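Local coordinates for protein 3-methylaspartate ammonia-lyase (Citrobacter amalonaticus, PDB 1KKO) that catalyses the reversible anti elimination of ammonia from L-threo-3-methylaspartate to give mesaconate, using magnesium, at residues A70-S75 with K331-G336; Y271-V276 with V305-C310; M327-T332 with E354-G359; N340-V345 with L376-M381. All coordinates share one frame; numbering follows the deposited sequence.

Contact 1: residues A70-S75 with K331-G336; sequences AAVQYS and KTPDLG. With SO4 (sulfate ion), chain C.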
# COMPACT_ATOMS: atom_id res chain seq x y z
N ALA A 70 -5.65 12.03 8.36
CA ALA A 70 -5.07 10.83 8.95
C ALA A 70 -4.22 11.24 10.13
O ALA A 70 -3.74 12.37 10.19
CB ALA A 70 -4.22 10.08 7.93
N ALA A 71 -4.03 10.30 11.05
CA ALA A 71 -3.30 10.54 12.28
C ALA A 71 -2.34 9.38 12.53
O ALA A 71 -2.52 8.27 12.01
CB ALA A 71 -4.25 10.70 13.42
N VAL A 72 -1.34 9.63 13.38
CA VAL A 72 -0.32 8.62 13.60
C VAL A 72 -0.81 7.42 14.40
O VAL A 72 -1.82 7.47 15.09
CB VAL A 72 0.94 9.22 14.29
CG1 VAL A 72 1.47 10.42 13.50
CG2 VAL A 72 0.66 9.61 15.70
N GLN A 73 -0.06 6.34 14.27
CA GLN A 73 -0.35 5.10 14.96
C GLN A 73 -0.50 5.33 16.46
O GLN A 73 -1.49 4.94 17.07
CB GLN A 73 0.77 4.09 14.70
CG GLN A 73 0.67 2.78 15.50
CD GLN A 73 1.75 1.76 15.16
OE1 GLN A 73 1.66 0.59 15.56
NE2 GLN A 73 2.77 2.18 14.44
N TYR A 74 0.50 5.97 17.06
CA TYR A 74 0.49 6.21 18.50
C TYR A 74 -0.17 7.57 18.79
O TYR A 74 0.44 8.47 19.37
CB TYR A 74 1.91 6.09 19.06
CG TYR A 74 2.55 4.73 18.79
CD1 TYR A 74 1.92 3.56 19.19
CD2 TYR A 74 3.74 4.62 18.09
CE1 TYR A 74 2.49 2.32 18.95
CE2 TYR A 74 4.30 3.38 17.84
CZ TYR A 74 3.68 2.24 18.26
OH TYR A 74 4.26 1.01 17.98
N SER A 75 -1.43 7.68 18.42
CA SER A 75 -2.20 8.90 18.62
C SER A 75 -2.47 9.11 20.11
O SER A 75 -2.60 8.16 20.88
CB SER A 75 -3.52 8.86 17.85
OG SER A 75 -3.34 9.19 16.48
N LYS A 331 7.25 14.68 11.70
CA LYS A 331 6.28 13.59 11.59
C LYS A 331 5.01 14.20 11.01
O LYS A 331 4.16 14.72 11.72
CB LYS A 331 6.05 12.92 12.93
CG LYS A 331 5.28 11.63 12.79
CD LYS A 331 5.25 10.82 14.08
CE LYS A 331 4.99 9.34 13.83
NZ LYS A 331 6.20 8.64 13.39
N THR A 332 4.91 14.11 9.70
CA THR A 332 4.02 14.99 8.96
C THR A 332 2.60 15.18 9.48
O THR A 332 2.17 16.31 9.56
CB THR A 332 4.03 14.66 7.45
OG1 THR A 332 3.54 13.34 7.21
CG2 THR A 332 5.44 14.74 6.85
N PRO A 333 1.83 14.16 9.85
CA PRO A 333 0.44 14.45 10.27
C PRO A 333 0.38 15.33 11.51
O PRO A 333 -0.57 16.07 11.70
CB PRO A 333 -0.14 13.05 10.55
CG PRO A 333 0.74 12.11 9.84
CD PRO A 333 2.11 12.71 9.93
N ASP A 334 1.40 15.25 12.35
CA ASP A 334 1.41 16.02 13.58
C ASP A 334 1.64 17.51 13.40
O ASP A 334 1.44 18.28 14.34
CB ASP A 334 2.48 15.47 14.52
CG ASP A 334 2.15 14.11 15.08
OD1 ASP A 334 0.95 13.82 15.32
OD2 ASP A 334 3.07 13.30 15.32
N LEU A 335 2.03 17.93 12.21
CA LEU A 335 2.25 19.34 11.95
C LEU A 335 0.97 20.04 11.51
O LEU A 335 0.97 21.24 11.35
CB LEU A 335 3.33 19.55 10.88
CG LEU A 335 4.75 19.43 11.42
CD1 LEU A 335 5.21 17.99 11.48
CD2 LEU A 335 5.71 20.28 10.60
N GLY A 336 -0.12 19.30 11.32
CA GLY A 336 -1.35 19.94 10.86
C GLY A 336 -1.26 20.25 9.37
O GLY A 336 -1.04 19.36 8.57
S SO4 C . 4.74 5.21 13.01
O1 SO4 C . 3.53 6.05 13.22
O2 SO4 C . 4.65 4.21 14.14
O3 SO4 C . 4.67 4.54 11.72
O4 SO4 C . 6.02 5.95 13.14
O HOH W 1 -2.89 14.09 12.95
O HOH W 2 -1.25 12.47 14.38
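The carboxylate of Asp334 has the methyl CG1 of Val72 in front of it, neither squarely over its face nor in its plane: CG1 is 3.8 Å from Asp334 OD2 and 3.9 Å from Asp334 OD1. The aromatic ring of Tyr74, which does not reach 331-336, carries Gln73 CG over the centre of one face, while an oxygen of the bound sulfate approaches it obliquely. Val72 has CG1 anti to the carbonyl carbon (chi1 -54°), and this one methyl serves three partners. Besides Asp334 it meets Lys331 CE at 3.7 Å and the ring carbon CG of Pro333 at 4.1 Å. Farther back, Pro333 CB lies 3.7 Å from Ala70 O.

Here the loop after strand 64-69 of the N-terminal region meets the loop leaving barrel strand 327-330, the arrangement of the enolase superfamily, in which the N-terminal domain closes over the mouth of the barrel. No direct hydrogen bond crosses the contact. A water bridges instead, accepting from Val72 N and donating to Asp334 OD1 at 2.7 Å, while Asp334 OD2 forms a salt bridge with Arg80. Lys331, the proton acceptor, bends at its last torsion (chi4 80°), and its NZ donates to sulfate O4 at 2.7 Å. Thr360, Cys361 and Gln172 also bind this ion, probably from the crystallisation liquor, consistent with its sitting in part of the substrate site.

Contact 2: residues Y271-V276 with V305-C310; sequences YIEGPV and VADEWC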
# COMPACT_ATOMS: atom_id res chain seq x y z
N TYR A 271 22.44 6.03 12.11
CA TYR A 271 21.59 6.97 12.80
C TYR A 271 20.77 6.23 13.84
O TYR A 271 20.22 5.15 13.55
CB TYR A 271 20.61 7.61 11.82
CG TYR A 271 21.18 8.68 10.92
CD1 TYR A 271 22.05 8.37 9.90
CD2 TYR A 271 20.82 10.00 11.09
CE1 TYR A 271 22.57 9.36 9.06
CE2 TYR A 271 21.31 11.00 10.25
CZ TYR A 271 22.18 10.67 9.24
OH TYR A 271 22.66 11.66 8.40
N ILE A 272 20.68 6.80 15.04
CA ILE A 272 19.85 6.24 16.10
C ILE A 272 18.78 7.25 16.46
O ILE A 272 19.08 8.37 16.87
CB ILE A 272 20.69 5.91 17.36
CG1 ILE A 272 21.75 4.85 17.05
CG2 ILE A 272 19.77 5.47 18.51
CD1 ILE A 272 21.22 3.49 16.64
N GLU A 273 17.53 6.87 16.24
CA GLU A 273 16.39 7.74 16.51
C GLU A 273 15.81 7.46 17.89
O GLU A 273 15.73 6.30 18.32
CB GLU A 273 15.32 7.57 15.42
CG GLU A 273 14.11 8.48 15.61
CD GLU A 273 13.20 8.55 14.40
OE1 GLU A 273 13.33 7.74 13.47
OE2 GLU A 273 12.33 9.44 14.39
N GLY A 274 15.42 8.52 18.58
CA GLY A 274 14.80 8.41 19.88
C GLY A 274 15.64 7.70 20.93
O GLY A 274 15.15 6.80 21.59
N PRO A 275 16.89 8.08 21.13
CA PRO A 275 17.71 7.35 22.10
C PRO A 275 17.16 7.39 23.53
O PRO A 275 17.31 6.40 24.26
CB PRO A 275 19.06 8.07 22.02
CG PRO A 275 18.75 9.40 21.48
CD PRO A 275 17.66 9.15 20.47
N VAL A 276 16.53 8.50 23.91
CA VAL A 276 15.96 8.67 25.24
C VAL A 276 14.60 9.31 25.11
O VAL A 276 14.29 9.92 24.08
CB VAL A 276 16.86 9.60 26.08
CG1 VAL A 276 18.25 9.03 26.19
CG2 VAL A 276 16.89 10.98 25.47
N VAL A 305 18.63 11.23 16.11
CA VAL A 305 17.44 11.81 15.53
C VAL A 305 16.40 12.08 16.61
O VAL A 305 16.03 11.17 17.37
CB VAL A 305 16.82 10.85 14.50
CG1 VAL A 305 15.68 11.53 13.75
CG2 VAL A 305 17.86 10.33 13.54
N ALA A 306 15.90 13.31 16.69
CA ALA A 306 14.81 13.64 17.59
C ALA A 306 13.50 13.17 17.00
O ALA A 306 13.30 13.17 15.79
CB ALA A 306 14.76 15.11 17.83
N ASP A 307 12.57 12.80 17.87
CA ASP A 307 11.25 12.37 17.43
C ASP A 307 10.24 12.71 18.52
O ASP A 307 9.48 13.67 18.38
CB ASP A 307 11.29 10.88 17.13
CG ASP A 307 9.95 10.32 16.74
OD1 ASP A 307 9.06 11.07 16.28
OD2 ASP A 307 9.71 9.10 16.85
N GLU A 308 10.25 11.95 19.61
CA GLU A 308 9.34 12.21 20.73
C GLU A 308 9.46 13.66 21.21
O GLU A 308 10.55 14.17 21.41
CB GLU A 308 9.63 11.27 21.90
CG GLU A 308 9.64 9.77 21.61
CD GLU A 308 11.00 9.21 21.20
OE1 GLU A 308 11.86 9.97 20.68
OE2 GLU A 308 11.21 7.99 21.39
N TRP A 309 8.30 14.28 21.42
CA TRP A 309 8.15 15.65 21.92
C TRP A 309 8.50 16.71 20.89
O TRP A 309 8.46 17.90 21.20
CB TRP A 309 8.92 15.86 23.24
CG TRP A 309 8.45 14.85 24.24
CD1 TRP A 309 9.12 13.75 24.65
CD2 TRP A 309 7.17 14.80 24.86
NE1 TRP A 309 8.35 13.02 25.53
CE2 TRP A 309 7.15 13.65 25.68
CE3 TRP A 309 6.05 15.62 24.85
CZ2 TRP A 309 6.04 13.29 26.44
CZ3 TRP A 309 4.95 15.27 25.62
CH2 TRP A 309 4.96 14.12 26.40
N CYS A 310 8.79 16.29 19.66
CA CYS A 310 9.09 17.20 18.57
C CYS A 310 7.97 17.02 17.55
O CYS A 310 8.13 16.29 16.58
CB CYS A 310 10.45 16.89 17.98
SG CYS A 310 10.98 18.11 16.78
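Ile272 to Gly274 pair in parallel with Val305 through two backbone bonds that flank the Glu273-Val305 bridge: Val305 N donates to Ile272 O, and Gly274 N donates to Val305 O almost linearly (3.0 Å, 174° at the hydrogen). Val305 touches both Tyr271 and Glu273. Its CG2 meets the Tyr271 ring at the edge, 3.9 Å from CD2, while its CB packs 3.7 Å from Glu273 CB. The Tyr271 hydroxyl itself bonds to Lys303 at the start of strand 303-306 and to Glu354, two strands beyond that.

Glu273 is extended, with CG anti to the backbone N (chi1 -178°), and its carboxylate is carried past Val305 to Asp307. There OE2 touches Asp307 CB at 3.3 Å and stands 3.6 Å from Asp307 OD2, the two carboxylate planes turned 57° apart. Hydrogen bonds from outside hold both Glu273 oxygens: OE1 is bonded to His236 NE2, and Gln329 NE2 donates to OE2. Beyond the strand end the chain turns at Gly274, which has positive phi. Glu308, bent at chi2, brings OE1 to within 3.4 Å of Gly274 CA.

Like charges this close fit a metal site: Glu273 and Asp307, at the C-terminal ends of adjacent strands of a TIM barrel, are magnesium ligands together with Asp238, the metal triad of the enolase superfamily.

Contact 3: residues M327-T332 with E354-G359; sequences MVQIKT and EAYQGG. With SO4 (sulfate ion), chain C.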
# COMPACT_ATOMS: atom_id res chain seq x y z
N MSE A 327 19.50 15.36 13.39
CA MSE A 327 18.36 15.21 12.50
C MSE A 327 17.10 15.22 13.34
O MSE A 327 17.12 14.77 14.48
CB MSE A 327 18.48 13.88 11.76
CG MSE A 327 17.33 13.55 10.83
SE MSE A 327 17.60 11.84 9.95
CE MSE A 327 18.41 12.48 8.33
N VAL A 328 16.02 15.75 12.78
CA VAL A 328 14.72 15.72 13.45
C VAL A 328 13.69 15.05 12.56
O VAL A 328 13.64 15.31 11.36
CB VAL A 328 14.19 17.13 13.79
CG1 VAL A 328 15.00 17.78 14.89
CG2 VAL A 328 14.17 18.01 12.59
N GLN A 329 12.86 14.18 13.14
CA GLN A 329 11.72 13.62 12.40
C GLN A 329 10.56 14.62 12.42
O GLN A 329 9.95 14.86 13.47
CB GLN A 329 11.21 12.26 12.91
CG GLN A 329 10.08 11.84 11.94
CD GLN A 329 9.36 10.52 12.18
OE1 GLN A 329 8.28 10.32 11.60
NE2 GLN A 329 9.92 9.65 13.02
N ILE A 330 10.29 15.19 11.25
CA ILE A 330 9.14 16.04 10.99
C ILE A 330 8.03 15.02 10.68
O ILE A 330 7.94 14.49 9.57
CB ILE A 330 9.48 16.97 9.81
CG1 ILE A 330 10.69 17.85 10.17
CG2 ILE A 330 8.30 17.82 9.39
CD1 ILE A 330 11.24 18.63 9.00
N LYS A 331 7.25 14.68 11.70
CA LYS A 331 6.28 13.59 11.59
C LYS A 331 5.01 14.20 11.01
O LYS A 331 4.16 14.72 11.72
CB LYS A 331 6.05 12.92 12.93
CG LYS A 331 5.28 11.63 12.79
CD LYS A 331 5.25 10.82 14.08
CE LYS A 331 4.99 9.34 13.83
NZ LYS A 331 6.20 8.64 13.39
N THR A 332 4.91 14.11 9.70
CA THR A 332 4.02 14.99 8.96
C THR A 332 2.60 15.18 9.48
O THR A 332 2.17 16.31 9.56
CB THR A 332 4.03 14.66 7.45
OG1 THR A 332 3.54 13.34 7.21
CG2 THR A 332 5.44 14.74 6.85
N GLU A 354 19.51 18.38 9.89
CA GLU A 354 19.05 17.47 8.86
C GLU A 354 17.55 17.25 9.06
O GLU A 354 17.08 16.90 10.15
CB GLU A 354 19.79 16.14 8.91
CG GLU A 354 21.27 16.29 8.59
CD GLU A 354 22.04 14.99 8.67
OE1 GLU A 354 21.41 13.92 8.69
OE2 GLU A 354 23.29 15.04 8.69
N ALA A 355 16.79 17.49 7.99
CA ALA A 355 15.35 17.32 8.02
C ALA A 355 14.95 15.93 7.54
O ALA A 355 15.25 15.55 6.42
CB ALA A 355 14.70 18.37 7.16
N TYR A 356 14.31 15.18 8.42
CA TYR A 356 13.76 13.86 8.09
C TYR A 356 12.25 14.05 7.97
O TYR A 356 11.55 14.27 8.96
CB TYR A 356 14.17 12.82 9.14
CG TYR A 356 13.36 11.55 9.17
CD1 TYR A 356 12.76 11.02 8.02
CD2 TYR A 356 13.17 10.89 10.38
CE1 TYR A 356 12.01 9.85 8.10
CE2 TYR A 356 12.42 9.73 10.46
CZ TYR A 356 11.84 9.23 9.33
OH TYR A 356 11.06 8.11 9.42
N GLN A 357 11.75 14.04 6.74
CA GLN A 357 10.31 14.19 6.49
C GLN A 357 9.70 12.81 6.67
O GLN A 357 9.76 11.95 5.79
CB GLN A 357 10.04 14.75 5.11
CG GLN A 357 8.60 15.21 4.94
CD GLN A 357 8.30 15.68 3.56
OE1 GLN A 357 8.90 16.64 3.08
NE2 GLN A 357 7.37 15.00 2.90
N GLY A 358 9.17 12.60 7.86
CA GLY A 358 8.69 11.30 8.26
C GLY A 358 7.21 11.12 8.02
O GLY A 358 6.70 11.45 6.95
N GLY A 359 6.52 10.62 9.03
CA GLY A 359 5.12 10.31 8.89
C GLY A 359 4.81 9.06 9.68
O GLY A 359 5.46 8.76 10.69
S SO4 C . 4.74 5.21 13.01
O1 SO4 C . 3.53 6.05 13.22
O2 SO4 C . 4.65 4.21 14.14
O3 SO4 C . 4.67 4.54 11.72
O4 SO4 C . 6.02 5.95 13.14
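Gln329 and Tyr356 both set CG anti to the backbone N (chi1 -177° and 162°), and they run side by side in the same direction from adjacent strands. The extended glutamine chain sets its CB and CG against CD2 and CE2 of the ring: Gln329 CB is 3.5 Å from Tyr356 CD2. Amide and ring planes are turned 40° against each other.

At the far end Gln329 OE1 accepts two bonds. Gly359 N approaches it nearly straight, at 3.1 Å, and Lys331 NZ comes in at 3.2 Å, tilted from the carbonyl plane. Lys331 NZ also donates to Gly359 O at 2.8 Å, so the lysine end is gripped by both segments. With NE2 committed to Glu273, the amide of Gln329 is fixed in its rotation by partners at both ends.

Met327, a selenomethionine, shares this face; its SE makes an oblique Met-aromatic contact, 5.3 Å from the centroid of the Tyr356 ring, and its CE lies 3.3 Å from Glu354 OE1. Besides Tyr271, Glu354 has Lys303 as a partner, in a salt bridge from OE2. On the other face Ile330 CD1 packs 3.9 Å from Ala355 CB, and Thr332, just past its strand, lays CG2 3.7 Å from Gln357 CG. Four backbone bonds join the segments, the donors being Val328 N, Tyr356 N, Ile330 N and Gly358 N.

Parallel strands 327-330 and 354-357, linked through helix 339-351, form a beta-alpha-beta unit of the TIM barrel, and their C-terminal ends present substrate-binding Gln329 and the proton acceptor Lys331 to the active site.

Contact 4: residues N340-V345 with L376-M381; sequences NIVDAV and LAARPM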
# COMPACT_ATOMS: atom_id res chain seq x y z
N ASN A 340 3.15 23.72 6.93
CA ASN A 340 4.04 23.67 8.08
C ASN A 340 5.21 22.72 7.83
O ASN A 340 6.29 22.91 8.37
CB ASN A 340 3.30 23.26 9.36
CG ASN A 340 2.26 24.27 9.78
OD1 ASN A 340 1.12 23.90 10.13
ND2 ASN A 340 2.63 25.52 9.78
N ILE A 341 4.99 21.66 7.05
CA ILE A 341 6.09 20.77 6.71
C ILE A 341 7.12 21.52 5.88
O ILE A 341 8.33 21.40 6.11
CB ILE A 341 5.64 19.54 5.90
CG1 ILE A 341 4.58 18.72 6.61
CG2 ILE A 341 6.84 18.66 5.57
CD1 ILE A 341 3.87 17.76 5.66
N VAL A 342 6.65 22.26 4.88
CA VAL A 342 7.55 23.01 4.02
C VAL A 342 8.36 23.98 4.88
O VAL A 342 9.58 24.04 4.78
CB VAL A 342 6.80 23.79 2.92
CG1 VAL A 342 7.79 24.50 2.02
CG2 VAL A 342 5.91 22.86 2.08
N ASP A 343 7.68 24.73 5.73
CA ASP A 343 8.39 25.70 6.56
C ASP A 343 9.37 25.02 7.50
O ASP A 343 10.47 25.52 7.72
CB ASP A 343 7.39 26.54 7.36
CG ASP A 343 6.66 27.54 6.51
OD1 ASP A 343 7.20 27.98 5.47
OD2 ASP A 343 5.54 27.96 6.84
N ALA A 344 8.99 23.88 8.06
CA ALA A 344 9.88 23.15 8.96
C ALA A 344 11.13 22.65 8.24
O ALA A 344 12.24 22.78 8.75
CB ALA A 344 9.15 22.00 9.60
N VAL A 345 10.96 22.06 7.06
CA VAL A 345 12.10 21.55 6.32
C VAL A 345 13.04 22.70 5.96
O VAL A 345 14.26 22.59 6.11
CB VAL A 345 11.65 20.80 5.05
CG1 VAL A 345 12.83 20.49 4.19
CG2 VAL A 345 10.90 19.52 5.41
N LEU A 376 9.86 16.94 -2.68
CA LEU A 376 10.58 17.27 -3.89
C LEU A 376 10.82 18.77 -3.98
O LEU A 376 11.83 19.19 -4.54
CB LEU A 376 9.83 16.79 -5.12
CG LEU A 376 9.95 15.29 -5.40
CD1 LEU A 376 9.03 14.90 -6.54
CD2 LEU A 376 11.40 14.91 -5.72
N ALA A 377 9.90 19.55 -3.43
CA ALA A 377 10.04 21.00 -3.41
C ALA A 377 10.97 21.48 -2.30
O ALA A 377 11.87 22.27 -2.54
CB ALA A 377 8.69 21.65 -3.26
N ALA A 378 10.76 21.00 -1.08
CA ALA A 378 11.44 21.53 0.09
C ALA A 378 12.83 20.97 0.35
O ALA A 378 13.64 21.60 1.02
CB ALA A 378 10.56 21.36 1.33
N ARG A 379 13.09 19.75 -0.13
CA ARG A 379 14.41 19.13 -0.07
C ARG A 379 14.87 18.66 1.30
O ARG A 379 15.94 19.02 1.77
CB ARG A 379 15.47 20.07 -0.66
CG ARG A 379 15.12 20.61 -2.02
CD ARG A 379 14.65 19.58 -2.98
NE ARG A 379 15.62 18.51 -3.10
CZ ARG A 379 15.44 17.45 -3.87
NH1 ARG A 379 14.31 17.33 -4.56
NH2 ARG A 379 16.38 16.51 -3.95
N PRO A 380 14.08 17.81 1.95
CA PRO A 380 14.56 17.22 3.19
C PRO A 380 15.69 16.23 2.85
O PRO A 380 15.85 15.82 1.71
CB PRO A 380 13.33 16.47 3.71
CG PRO A 380 12.60 16.09 2.44
CD PRO A 380 12.74 17.32 1.58
N MSE A 381 16.46 15.85 3.86
CA MSE A 381 17.52 14.88 3.71
C MSE A 381 17.05 13.44 3.60
O MSE A 381 17.76 12.59 3.08
CB MSE A 381 18.42 15.00 4.94
CG MSE A 381 19.74 15.59 4.62
SE MSE A 381 20.88 14.17 4.01
CE MSE A 381 21.60 13.58 5.66
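Val342 makes the first touch along helix 339-351: its CG1 lies 4.2 Å from the methyl of Ala378, a loose apolar contact at the margin of the patch. The same valine also packs on Val154 of helix 150-157 and on Trp158 just after it. One turn later comes Val345, which carries most of the contact. Its CG1 is anti to the backbone N (chi1 170°) and rests against the end of helix 365-378. There it meets Ala378 CB at 3.8 Å and Ala378 O at 3.5 Å, then Pro380 N at 3.7 Å and Pro380 CB at 4.1 Å. A single methyl thus sits against the last helical residue and the proline two positions on, with the backbone of Arg379 between them.

The two helices belong to the outer layer of the TIM barrel, and the segment 376-381 leads from helix 365-378 toward strand 382-384. The meeting is buried and without hydrogen bonds, valine methyls against alanine, proline and backbone. Arg379 leaves the helix with positive phi (73°), and Pro380 comes next to Val345. The arginine side chain folds back along its own segment: NH1 donates to Leu376 O at 3.1 Å and 166°, with the acceptor in the plane of the guanidinium. NH1 also bonds to Glu165 O, and Arg379 O accepts from Asn349 of the first helix.

In the fold
All four contacts are buried, but they serve different layers. Contacts 2 and 3 join neighbouring strands of one parallel barrel sheet, with centres 10 Å apart; backbone bonds dominate, and the polar groups at the strand ends come together in one shared site. Contact 4 lies in the helical layer outside and has no hydrogen bonds across its segments, only valine methyls against alanine, proline and backbone, yet it reaches contact 3 through Met381 N and Ala355 O. Contact 1 alone ties the N-terminal region to the barrel, by van der Waals touches and bridging water. It shares Lys331 and Thr332 with contact 3, and both border the sulfate, whereas contact 4 stays away from the active site.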